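Local coordinates for protein 2,3-dihydroxybenzoate-AMP ligase (Bacillus subtilis, PDB 1MDB) that belongs to the ANL superfamily of AMP-binding enzymes and binds adenosine monophosphate and 2,3-dihydroxybenzoic acid, at residues Q353-S358 and D420-V425. Residues are numbered along the deposited sequence; the frame is centred on the assembly and turned at random.
Sequences QGKPMS and DGYIVV. With AMP (adenosine monophosphate), chain D.
Gln353 and Lys355 meet Tyr422 to Val425 where two sheets of this ANL-type AMP-binding fold adjoin: the turn leading into strand 355-356, the last strand of the large mixed sheet, is hydrogen-bonded through Gln353 and Gly354 to the start of strand 423-428, the outer strand of the four-stranded antiparallel sheet. Gln353 N donates to Ile423 O (2.8 Å, 158° at the hydrogen), and Ile423 N donates back to Gly354 O at 2.7 Å. The backbone pairing is limited to these two bonds.

Lys355 lies across one face of the Tyr422 ring. Its CB stands over the centre, 4.1 Å from the centroid and 6° off the normal, which meets the geometry of a CH-pi contact. From there the extended chain passes toward the phenolic end: CD lies 3.5 Å from Tyr422 CE1, while CE comes near the hydroxyl. That hydroxyl is hydrogen-bonded to Asp344, which tethers the far end of the ring.

At the other end, the Gln353 side chain crosses that of Val425 at about a right angle. Its CG is anti to its carbonyl carbon (chi1 -77°) and packs 3.9 Å from Val425 CG2. Both residues line the adenine side of the AMP pocket: Gln353 CG lies 3.7 Å from AMP N1, and Val425 CG1 3.6 Å from AMP C2.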
ATOM      1  N   GLN A 353      12.886  10.150  -1.855  1.00 36.03           N
ATOM      2  CA  GLN A 353      11.874   9.187  -1.450  1.00 36.00           C
ATOM      3  C   GLN A 353      12.454   8.251  -0.378  1.00 35.36           C
ATOM      4  O   GLN A 353      12.112   7.071  -0.323  1.00 36.45           O
ATOM      5  CB  GLN A 353      11.396   8.376  -2.666  1.00 32.82           C
ATOM      6  CG  GLN A 353      10.413   9.100  -3.601  1.00 32.75           C
ATOM      7  CD  GLN A 353      10.945  10.412  -4.167  1.00 33.51           C
ATOM      8  OE1 GLN A 353      10.726  11.486  -3.602  1.00 37.64           O
ATOM      9  NE2 GLN A 353      11.647  10.328  -5.282  1.00 30.64           N
ATOM     10  N   GLY A 354      13.347   8.790   0.456  1.00 36.22           N
ATOM     11  CA  GLY A 354      13.956   8.025   1.542  1.00 34.52           C
ATOM     12  C   GLY A 354      15.094   7.069   1.220  1.00 34.36           C
ATOM     13  O   GLY A 354      15.610   7.056   0.109  1.00 34.90           O
ATOM     14  N   LYS A 355      15.498   6.277   2.216  1.00 34.75           N
ATOM     15  CA  LYS A 355      16.563   5.283   2.059  1.00 34.33           C
ATOM     16  C   LYS A 355      16.108   4.004   2.757  1.00 33.29           C
ATOM     17  O   LYS A 355      15.311   4.058   3.685  1.00 33.46           O
ATOM     18  CB  LYS A 355      17.880   5.787   2.678  1.00 37.41           C
ATOM     19  CG  LYS A 355      17.835   6.028   4.183  1.00 40.30           C
ATOM     20  CD  LYS A 355      19.179   6.534   4.720  1.00 43.85           C
ATOM     21  CE  LYS A 355      19.097   6.833   6.223  1.00 44.77           C
ATOM     22  NZ  LYS A 355      20.307   7.525   6.775  1.00 43.17           N
ATOM     23  N   PRO A 356      16.602   2.834   2.318  1.00 33.27           N
ATOM     24  CA  PRO A 356      16.190   1.574   2.953  1.00 33.12           C
ATOM     25  C   PRO A 356      16.074   1.656   4.470  1.00 35.17           C
ATOM     26  O   PRO A 356      16.924   2.252   5.135  1.00 36.06           O
ATOM     27  CB  PRO A 356      17.261   0.598   2.495  1.00 32.21           C
ATOM     28  CG  PRO A 356      17.537   1.078   1.099  1.00 32.80           C
ATOM     29  CD  PRO A 356      17.592   2.586   1.254  1.00 30.84           C
ATOM     30  N   MET A 357      15.021   1.055   5.017  1.00 36.12           N
ATOM     31  CA  MET A 357      14.807   1.083   6.461  1.00 38.26           C
ATOM     32  C   MET A 357      15.671   0.077   7.218  1.00 39.74           C
ATOM     33  O   MET A 357      15.901   0.237   8.416  1.00 41.62           O
ATOM     34  CB  MET A 357      13.328   0.836   6.796  1.00 36.65           C
ATOM     35  CG  MET A 357      12.857  -0.608   6.691  1.00 35.19           C
ATOM     36  SD  MET A 357      11.154  -0.792   7.342  1.00 36.08           S
ATOM     37  CE  MET A 357      10.522  -2.218   6.379  1.00 34.03           C
ATOM     38  N   SER A 358      16.152  -0.948   6.524  1.00 40.28           N
ATOM     39  CA  SER A 358      16.980  -1.973   7.153  1.00 41.79           C
ATOM     40  C   SER A 358      18.445  -1.873   6.759  1.00 43.34           C
ATOM     41  O   SER A 358      18.765  -1.554   5.617  1.00 42.84           O
ATOM     42  CB  SER A 358      16.477  -3.366   6.781  1.00 42.58           C
ATOM     43  OG  SER A 358      17.387  -4.363   7.214  1.00 43.33           O
ATOM     44  N   ASP A 420      24.090   9.844   0.393  1.00 56.06           N
ATOM     45  CA  ASP A 420      23.819   9.200   1.667  1.00 56.33           C
ATOM     46  C   ASP A 420      22.987   7.937   1.504  1.00 55.43           C
ATOM     47  O   ASP A 420      22.505   7.367   2.483  1.00 56.26           O
ATOM     48  CB  ASP A 420      23.124  10.179   2.612  1.00 58.94           C
ATOM     49  CG  ASP A 420      24.040  11.309   3.044  1.00 62.26           C
ATOM     50  OD1 ASP A 420      25.106  11.008   3.626  1.00 64.08           O
ATOM     51  OD2 ASP A 420      23.701  12.488   2.798  1.00 64.04           O
ATOM     52  N   GLY A 421      22.822   7.500   0.260  1.00 53.83           N
ATOM     53  CA  GLY A 421      22.061   6.292   0.007  1.00 51.22           C
ATOM     54  C   GLY A 421      20.570   6.487  -0.184  1.00 48.39           C
ATOM     55  O   GLY A 421      19.817   5.516  -0.173  1.00 49.08           O
ATOM     56  N   TYR A 422      20.132   7.730  -0.349  1.00 45.74           N
ATOM     57  CA  TYR A 422      18.715   8.000  -0.558  1.00 42.50           C
ATOM     58  C   TYR A 422      18.321   7.697  -1.996  1.00 40.62           C
ATOM     59  O   TYR A 422      19.165   7.686  -2.893  1.00 37.75           O
ATOM     60  CB  TYR A 422      18.373   9.456  -0.216  1.00 41.67           C
ATOM     61  CG  TYR A 422      18.301   9.707   1.272  1.00 43.50           C
ATOM     62  CD1 TYR A 422      19.450   9.650   2.066  1.00 41.17           C
ATOM     63  CD2 TYR A 422      17.075   9.931   1.902  1.00 41.59           C
ATOM     64  CE1 TYR A 422      19.376   9.805   3.448  1.00 41.58           C
ATOM     65  CE2 TYR A 422      16.992  10.088   3.282  1.00 40.81           C
ATOM     66  CZ  TYR A 422      18.146  10.021   4.048  1.00 41.63           C
ATOM     67  OH  TYR A 422      18.069  10.164   5.413  1.00 42.56           O
ATOM     68  N   ILE A 423      17.034   7.441  -2.201  1.00 38.52           N
ATOM     69  CA  ILE A 423      16.515   7.119  -3.520  1.00 36.28           C
ATOM     70  C   ILE A 423      15.642   8.245  -4.055  1.00 35.54           C
ATOM     71  O   ILE A 423      14.736   8.738  -3.375  1.00 34.16           O
ATOM     72  CB  ILE A 423      15.687   5.817  -3.477  1.00 37.41           C
ATOM     73  CG1 ILE A 423      16.569   4.661  -3.000  1.00 36.82           C
ATOM     74  CG2 ILE A 423      15.100   5.513  -4.854  1.00 38.92           C
ATOM     75  CD1 ILE A 423      15.840   3.340  -2.842  1.00 36.64           C
ATOM     76  N   VAL A 424      15.950   8.667  -5.271  1.00 33.94           N
ATOM     77  CA  VAL A 424      15.193   9.700  -5.940  1.00 34.98           C
ATOM     78  C   VAL A 424      14.552   8.969  -7.111  1.00 36.62           C
ATOM     79  O   VAL A 424      15.206   8.686  -8.112  1.00 37.18           O
ATOM     80  CB  VAL A 424      16.097  10.823  -6.454  1.00 35.31           C
ATOM     81  CG1 VAL A 424      15.252  11.884  -7.154  1.00 36.74           C
ATOM     82  CG2 VAL A 424      16.861  11.443  -5.287  1.00 35.84           C
ATOM     83  N   VAL A 425      13.275   8.636  -6.952  1.00 35.69           N
ATOM     84  CA  VAL A 425      12.523   7.913  -7.965  1.00 34.47           C
ATOM     85  C   VAL A 425      12.120   8.804  -9.133  1.00 34.66           C
ATOM     86  O   VAL A 425      11.689   9.943  -8.941  1.00 34.16           O
ATOM     87  CB  VAL A 425      11.245   7.286  -7.345  1.00 35.17           C
ATOM     88  CG1 VAL A 425      10.468   6.486  -8.400  1.00 35.14           C
ATOM     89  CG2 VAL A 425      11.631   6.384  -6.186  1.00 32.99           C
TER
HETATM   90  P   AMP D 600       2.635  -1.523  -3.760  1.00 37.86           P
HETATM   91  O1P AMP D 600       2.980  -2.959  -3.469  1.00 35.62           O
HETATM   92  O2P AMP D 600       1.232  -1.304  -4.218  1.00 36.44           O
HETATM   93  O3P AMP D 600       3.004  -0.609  -2.620  1.00 36.15           O
HETATM   94  O5' AMP D 600       3.497  -1.037  -5.085  1.00 33.19           O
HETATM   95  C5' AMP D 600       4.919  -0.728  -5.023  1.00 33.03           C
HETATM   96  C4' AMP D 600       5.309   0.137  -6.228  1.00 35.40           C
HETATM   97  O4' AMP D 600       4.605   1.352  -6.058  1.00 35.95           O
HETATM   98  C3' AMP D 600       6.747   0.561  -6.284  1.00 35.82           C
HETATM   99  O3' AMP D 600       7.574  -0.427  -6.894  1.00 36.21           O
HETATM  100  C2' AMP D 600       6.673   1.873  -7.054  1.00 36.88           C
HETATM  101  O2' AMP D 600       6.698   1.653  -8.481  1.00 37.21           O
HETATM  102  C1' AMP D 600       5.370   2.441  -6.552  1.00 36.67           C
HETATM  103  N9  AMP D 600       5.762   3.553  -5.342  1.00 37.14           N
HETATM  104  C8  AMP D 600       5.410   3.409  -4.043  1.00 37.97           C
HETATM  105  N7  AMP D 600       5.810   4.443  -3.308  1.00 36.15           N
HETATM  106  C5  AMP D 600       6.418   5.233  -4.174  1.00 35.27           C
HETATM  107  C6  AMP D 600       6.999   6.462  -3.882  1.00 35.95           C
HETATM  108  N6  AMP D 600       6.995   6.993  -2.660  1.00 35.39           N
HETATM  109  N1  AMP D 600       7.580   7.119  -4.941  1.00 37.38           N
HETATM  110  C2  AMP D 600       7.599   6.615  -6.208  1.00 37.39           C
HETATM  111  N3  AMP D 600       7.032   5.432  -6.484  1.00 36.31           N
HETATM  112  C4  AMP D 600       6.428   4.716  -5.471  1.00 36.69           C